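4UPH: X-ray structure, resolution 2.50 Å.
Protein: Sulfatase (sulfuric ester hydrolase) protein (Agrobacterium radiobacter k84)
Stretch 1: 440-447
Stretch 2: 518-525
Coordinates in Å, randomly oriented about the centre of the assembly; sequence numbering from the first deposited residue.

Stretch 1 440-447: RDAAFWEF
Stretch 2, residues 518-525: EKLLSLRA

A strand and the loop before it pack against a helix through one buried phenylalanine and two salt bridges, a small contact that buries 304 Å² summed over both sides. Residues 443-447 are extended (phi/psi from -76/142 at Ala 443 to -152/164 at Trp 445), preceded by a loop in which Asp 441 adopts -89/-16. Residues 518-525 are helical throughout, with i to i+4 bonds such as Arg 524 N to Leu 520 O (3.0 Å). The axes approach to 11.2 Å with a signed crossing angle of -76°, and the nearest CA atoms, of Phe 444 and Leu 520, are 8.8 Å apart.

Strand alternation selects the contacting side chains: Phe 444 and Glu 446 point toward the helix, whereas Ala 443, Trp 445 and Phe 447 are out of reach. Phe 444 (chi1 t, chi2 81°) has the largest covered area, 72 Å². Leu 523 CD2 lies over one face of its ring, 3.5 Å from Phe 444 CG and 3.9 Å from the centroid, 28° off the normal, a CH-pi geometry; the leucine chi angles, -110° and 120°, lie between wells. Leu 520 (t, p) starts sideways, but its CD1 reaches the ring edge, 3.5 Å from Phe 444 CE1. Both leucine side chains are apolar, which suits a buried aromatic ring.

The CA-to-CB bond of Arg 524 (m, m, t, chi4 -164°) also points sideways. Its length carries NH1 to Glu 446 OE2 (2.7 Å, N-H...O angle 161°), pairing opposite charges in a buried setting; the carboxylate oxygen lies near the guanidinium plane. Glu 446 is m, t, chi3 -74°. A water donates to Glu 446 OE2 (3.3 Å) and accepts from Arg 524 NH2 (2.8 Å), bridging the same pair. At the loop, Lys 519 (t, p, t, chi4 -108°) extends NZ to 2.8 Å from OD2 of exposed Asp 441 (chi1 m, chi2 -55°), forming the second salt bridge.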

ATOM      1  N   ARG A 440     -18.764  -6.722   0.186  1.00 39.90           N
ATOM      2  CA  ARG A 440     -18.524  -5.763  -0.916  1.00 39.44           C
ATOM      3  C   ARG A 440     -19.691  -5.649  -1.929  1.00 42.38           C
ATOM      4  O   ARG A 440     -20.345  -6.642  -2.207  1.00 41.71           O
ATOM      5  CB  ARG A 440     -17.209  -6.111  -1.644  1.00 38.00           C
ATOM      6  CG  ARG A 440     -17.256  -7.411  -2.486  1.00 40.61           C
ATOM      7  CD  ARG A 440     -15.933  -7.688  -3.171  1.00 49.05           C
ATOM      8  NE  ARG A 440     -14.853  -7.963  -2.217  1.00 40.97           N
ATOM      9  CZ  ARG A 440     -14.495  -9.185  -1.862  1.00 52.62           C
ATOM     10  NH1 ARG A 440     -15.124 -10.240  -2.373  1.00 40.77           N
ATOM     11  NH2 ARG A 440     -13.494  -9.370  -1.016  1.00 41.09           N
ATOM     12  N   ASP A 441     -19.928  -4.456  -2.483  1.00 41.85           N
ATOM     13  CA  ASP A 441     -20.950  -4.174  -3.530  1.00 41.93           C
ATOM     14  C   ASP A 441     -20.378  -4.372  -4.943  1.00 44.61           C
ATOM     15  O   ASP A 441     -21.133  -4.351  -5.916  1.00 44.87           O
ATOM     16  CB  ASP A 441     -21.422  -2.710  -3.512  1.00 43.97           C
ATOM     17  CG  ASP A 441     -21.523  -2.026  -2.188  1.00 66.93           C
ATOM     18  OD1 ASP A 441     -22.226  -2.564  -1.291  1.00 71.39           O
ATOM     19  OD2 ASP A 441     -21.015  -0.884  -2.078  1.00 74.11           O
ATOM     20  N   ALA A 442     -19.049  -4.438  -5.076  1.00 39.62           N
ATOM     21  CA  ALA A 442     -18.429  -4.571  -6.390  1.00 38.38           C
ATOM     22  C   ALA A 442     -17.230  -5.424  -6.319  1.00 40.35           C
ATOM     23  O   ALA A 442     -16.596  -5.520  -5.261  1.00 41.66           O
ATOM     24  CB  ALA A 442     -18.049  -3.195  -6.946  1.00 38.76           C
ATOM     25  N   ALA A 443     -16.916  -6.060  -7.446  1.00 35.11           N
ATOM     26  CA  ALA A 443     -15.707  -6.845  -7.627  1.00 34.26           C
ATOM     27  C   ALA A 443     -14.544  -5.850  -7.806  1.00 40.18           C
ATOM     28  O   ALA A 443     -14.704  -4.798  -8.443  1.00 39.25           O
ATOM     29  CB  ALA A 443     -15.825  -7.724  -8.852  1.00 33.81           C
ATOM     30  N   PHE A 444     -13.381  -6.188  -7.223  1.00 37.58           N
ATOM     31  CA  PHE A 444     -12.165  -5.408  -7.320  1.00 36.25           C
ATOM     32  C   PHE A 444     -11.045  -6.295  -7.778  1.00 39.88           C
ATOM     33  O   PHE A 444     -10.852  -7.380  -7.218  1.00 41.04           O
ATOM     34  CB  PHE A 444     -11.801  -4.716  -5.991  1.00 37.74           C
ATOM     35  CG  PHE A 444     -10.443  -4.044  -6.004  1.00 39.78           C
ATOM     36  CD1 PHE A 444     -10.276  -2.786  -6.580  1.00 43.11           C
ATOM     37  CD2 PHE A 444      -9.324  -4.685  -5.478  1.00 41.76           C
ATOM     38  CE1 PHE A 444      -9.019  -2.171  -6.603  1.00 44.40           C
ATOM     39  CE2 PHE A 444      -8.062  -4.083  -5.533  1.00 44.66           C
ATOM     40  CZ  PHE A 444      -7.929  -2.816  -6.063  1.00 43.20           C
ATOM     41  N   TRP A 445     -10.286  -5.826  -8.789  1.00 34.63           N
ATOM     42  CA  TRP A 445      -9.091  -6.521  -9.261  1.00 34.38           C
ATOM     43  C   TRP A 445      -8.111  -5.531  -9.844  1.00 35.68           C
ATOM     44  O   TRP A 445      -8.451  -4.374 -10.040  1.00 34.10           O
ATOM     45  CB  TRP A 445      -9.366  -7.733 -10.161  1.00 33.92           C
ATOM     46  CG  TRP A 445      -9.759  -7.450 -11.576  1.00 35.90           C
ATOM     47  CD1 TRP A 445      -8.915  -7.234 -12.623  1.00 39.27           C
ATOM     48  CD2 TRP A 445     -11.077  -7.542 -12.134  1.00 35.60           C
ATOM     49  NE1 TRP A 445      -9.635  -7.086 -13.786  1.00 38.59           N
ATOM     50  CE2 TRP A 445     -10.962  -7.296 -13.521  1.00 39.07           C
ATOM     51  CE3 TRP A 445     -12.364  -7.717 -11.584  1.00 36.98           C
ATOM     52  CZ2 TRP A 445     -12.075  -7.258 -14.373  1.00 37.37           C
ATOM     53  CZ3 TRP A 445     -13.465  -7.693 -12.432  1.00 38.30           C
ATOM     54  CH2 TRP A 445     -13.311  -7.482 -13.809  1.00 38.52           C
ATOM     55  N   GLU A 446      -6.866  -5.963 -10.008  1.00 33.51           N
ATOM     56  CA  GLU A 446      -5.772  -5.133 -10.501  1.00 33.15           C
ATOM     57  C   GLU A 446      -5.005  -5.841 -11.579  1.00 38.03           C
ATOM     58  O   GLU A 446      -5.023  -7.071 -11.658  1.00 37.46           O
ATOM     59  CB  GLU A 446      -4.803  -4.834  -9.347  1.00 33.85           C
ATOM     60  CG  GLU A 446      -5.349  -3.857  -8.342  1.00 31.12           C
ATOM     61  CD  GLU A 446      -4.558  -3.834  -7.051  1.00 49.24           C
ATOM     62  OE1 GLU A 446      -4.677  -4.787  -6.248  1.00 36.15           O
ATOM     63  OE2 GLU A 446      -3.808  -2.857  -6.844  1.00 43.98           O
ATOM     64  N   PHE A 447      -4.300  -5.075 -12.397  1.00 36.00           N
ATOM     65  CA  PHE A 447      -3.424  -5.659 -13.414  1.00 35.50           C
ATOM     66  C   PHE A 447      -2.230  -4.753 -13.618  1.00 39.14           C
ATOM     67  O   PHE A 447      -2.381  -3.540 -13.760  1.00 39.15           O
ATOM     68  CB  PHE A 447      -4.163  -5.998 -14.735  1.00 36.37           C
ATOM     69  CG  PHE A 447      -3.245  -6.514 -15.833  1.00 36.72           C
ATOM     70  CD1 PHE A 447      -2.680  -7.781 -15.751  1.00 38.16           C
ATOM     71  CD2 PHE A 447      -2.920  -5.712 -16.928  1.00 37.53           C
ATOM     72  CE1 PHE A 447      -1.822  -8.250 -16.752  1.00 38.60           C
ATOM     73  CE2 PHE A 447      -2.059  -6.183 -17.932  1.00 39.98           C
ATOM     74  CZ  PHE A 447      -1.514  -7.451 -17.833  1.00 37.50           C
ATOM     75  N   GLU A 518     -14.130   7.925  -6.813  1.00 35.94           N
ATOM     76  CA  GLU A 518     -14.116   8.153  -5.352  1.00 34.44           C
ATOM     77  C   GLU A 518     -14.344   6.868  -4.565  1.00 39.84           C
ATOM     78  O   GLU A 518     -13.761   6.695  -3.492  1.00 41.54           O
ATOM     79  CB  GLU A 518     -15.080   9.268  -4.949  1.00 34.90           C
ATOM     80  CG  GLU A 518     -14.643  10.606  -5.513  1.00 35.43           C
ATOM     81  CD  GLU A 518     -15.427  11.810  -5.055  1.00 55.40           C
ATOM     82  OE1 GLU A 518     -16.655  11.683  -4.835  1.00 63.00           O
ATOM     83  OE2 GLU A 518     -14.810  12.890  -4.933  1.00 42.71           O
ATOM     84  N   LYS A 519     -15.112   5.933  -5.135  1.00 36.94           N
ATOM     85  CA  LYS A 519     -15.358   4.621  -4.546  1.00 37.48           C
ATOM     86  C   LYS A 519     -14.028   3.837  -4.576  1.00 39.41           C
ATOM     87  O   LYS A 519     -13.628   3.256  -3.569  1.00 39.78           O
ATOM     88  CB  LYS A 519     -16.505   3.912  -5.314  1.00 41.41           C
ATOM     89  CG  LYS A 519     -16.682   2.428  -5.054  1.00 65.30           C
ATOM     90  CD  LYS A 519     -17.325   1.982  -3.736  1.00 83.58           C
ATOM     91  CE  LYS A 519     -17.671   0.499  -3.762  1.00 85.72           C
ATOM     92  NZ  LYS A 519     -19.135   0.259  -3.864  1.00 79.36           N
ATOM     93  N   LEU A 520     -13.327   3.865  -5.723  1.00 35.73           N
ATOM     94  CA  LEU A 520     -12.019   3.235  -5.853  1.00 34.27           C
ATOM     95  C   LEU A 520     -10.997   3.908  -4.879  1.00 38.26           C
ATOM     96  O   LEU A 520     -10.242   3.206  -4.195  1.00 37.02           O
ATOM     97  CB  LEU A 520     -11.555   3.263  -7.295  1.00 33.77           C
ATOM     98  CG  LEU A 520     -10.222   2.551  -7.550  1.00 37.11           C
ATOM     99  CD1 LEU A 520     -10.285   1.054  -7.152  1.00 36.72           C
ATOM    100  CD2 LEU A 520      -9.774   2.759  -8.951  1.00 34.61           C
ATOM    101  N   LEU A 521     -11.084   5.234  -4.709  1.00 34.57           N
ATOM    102  CA  LEU A 521     -10.249   5.944  -3.745  1.00 33.87           C
ATOM    103  C   LEU A 521     -10.462   5.438  -2.300  1.00 39.15           C
ATOM    104  O   LEU A 521      -9.504   5.279  -1.535  1.00 38.01           O
ATOM    105  CB  LEU A 521     -10.507   7.453  -3.858  1.00 33.41           C
ATOM    106  CG  LEU A 521      -9.680   8.242  -4.879  1.00 35.83           C
ATOM    107  CD1 LEU A 521     -10.214   9.658  -5.027  1.00 36.27           C
ATOM    108  CD2 LEU A 521      -8.218   8.295  -4.456  1.00 34.07           C
ATOM    109  N   SER A 522     -11.727   5.141  -1.950  1.00 37.79           N
ATOM    110  CA  SER A 522     -12.119   4.606  -0.634  1.00 37.24           C
ATOM    111  C   SER A 522     -11.538   3.214  -0.384  1.00 40.74           C
ATOM    112  O   SER A 522     -10.989   2.983   0.695  1.00 41.02           O
ATOM    113  CB  SER A 522     -13.633   4.599  -0.487  1.00 39.22           C
ATOM    114  OG  SER A 522     -14.007   5.883  -0.011  1.00 52.56           O
ATOM    115  N   LEU A 523     -11.618   2.314  -1.398  1.00 36.24           N
ATOM    116  CA  LEU A 523     -11.022   0.993  -1.388  1.00 37.81           C
ATOM    117  C   LEU A 523      -9.521   1.053  -1.124  1.00 41.16           C
ATOM    118  O   LEU A 523      -9.041   0.353  -0.235  1.00 41.68           O
ATOM    119  CB  LEU A 523     -11.247   0.343  -2.752  1.00 39.26           C
ATOM    120  CG  LEU A 523     -12.202  -0.777  -2.796  1.00 45.73           C
ATOM    121  CD1 LEU A 523     -13.292  -0.445  -3.718  1.00 46.62           C
ATOM    122  CD2 LEU A 523     -11.552  -1.974  -3.342  1.00 51.20           C
ATOM    123  N   ARG A 524      -8.784   1.901  -1.901  1.00 37.68           N
ATOM    124  CA  ARG A 524      -7.333   2.100  -1.778  1.00 36.87           C
ATOM    125  C   ARG A 524      -6.944   2.461  -0.361  1.00 38.67           C
ATOM    126  O   ARG A 524      -6.004   1.868   0.152  1.00 38.81           O
ATOM    127  CB  ARG A 524      -6.810   3.182  -2.761  1.00 33.85           C
ATOM    128  CG  ARG A 524      -6.867   2.774  -4.248  1.00 36.87           C
ATOM    129  CD  ARG A 524      -5.863   1.686  -4.593  1.00 41.55           C
ATOM    130  NE  ARG A 524      -5.534   1.649  -6.024  1.00 33.61           N
ATOM    131  CZ  ARG A 524      -4.943   0.618  -6.617  1.00 46.14           C
ATOM    132  NH1 ARG A 524      -4.634  -0.458  -5.916  1.00 30.17           N
ATOM    133  NH2 ARG A 524      -4.687   0.643  -7.914  1.00 42.37           N
ATOM    134  N   ALA A 525      -7.688   3.393   0.277  1.00 33.19           N
ATOM    135  CA  ALA A 525      -7.459   3.841   1.638  1.00 31.74           C
ATOM    136  C   ALA A 525      -7.781   2.738   2.682  1.00 39.10           C
ATOM    137  O   ALA A 525      -7.081   2.605   3.706  1.00 38.30           O
ATOM    138  CB  ALA A 525      -8.314   5.050   1.893  1.00 32.08           C
TER
HETATM  139  O   HOH W   1      -3.588  -1.234  -9.702  1.00 43.69           O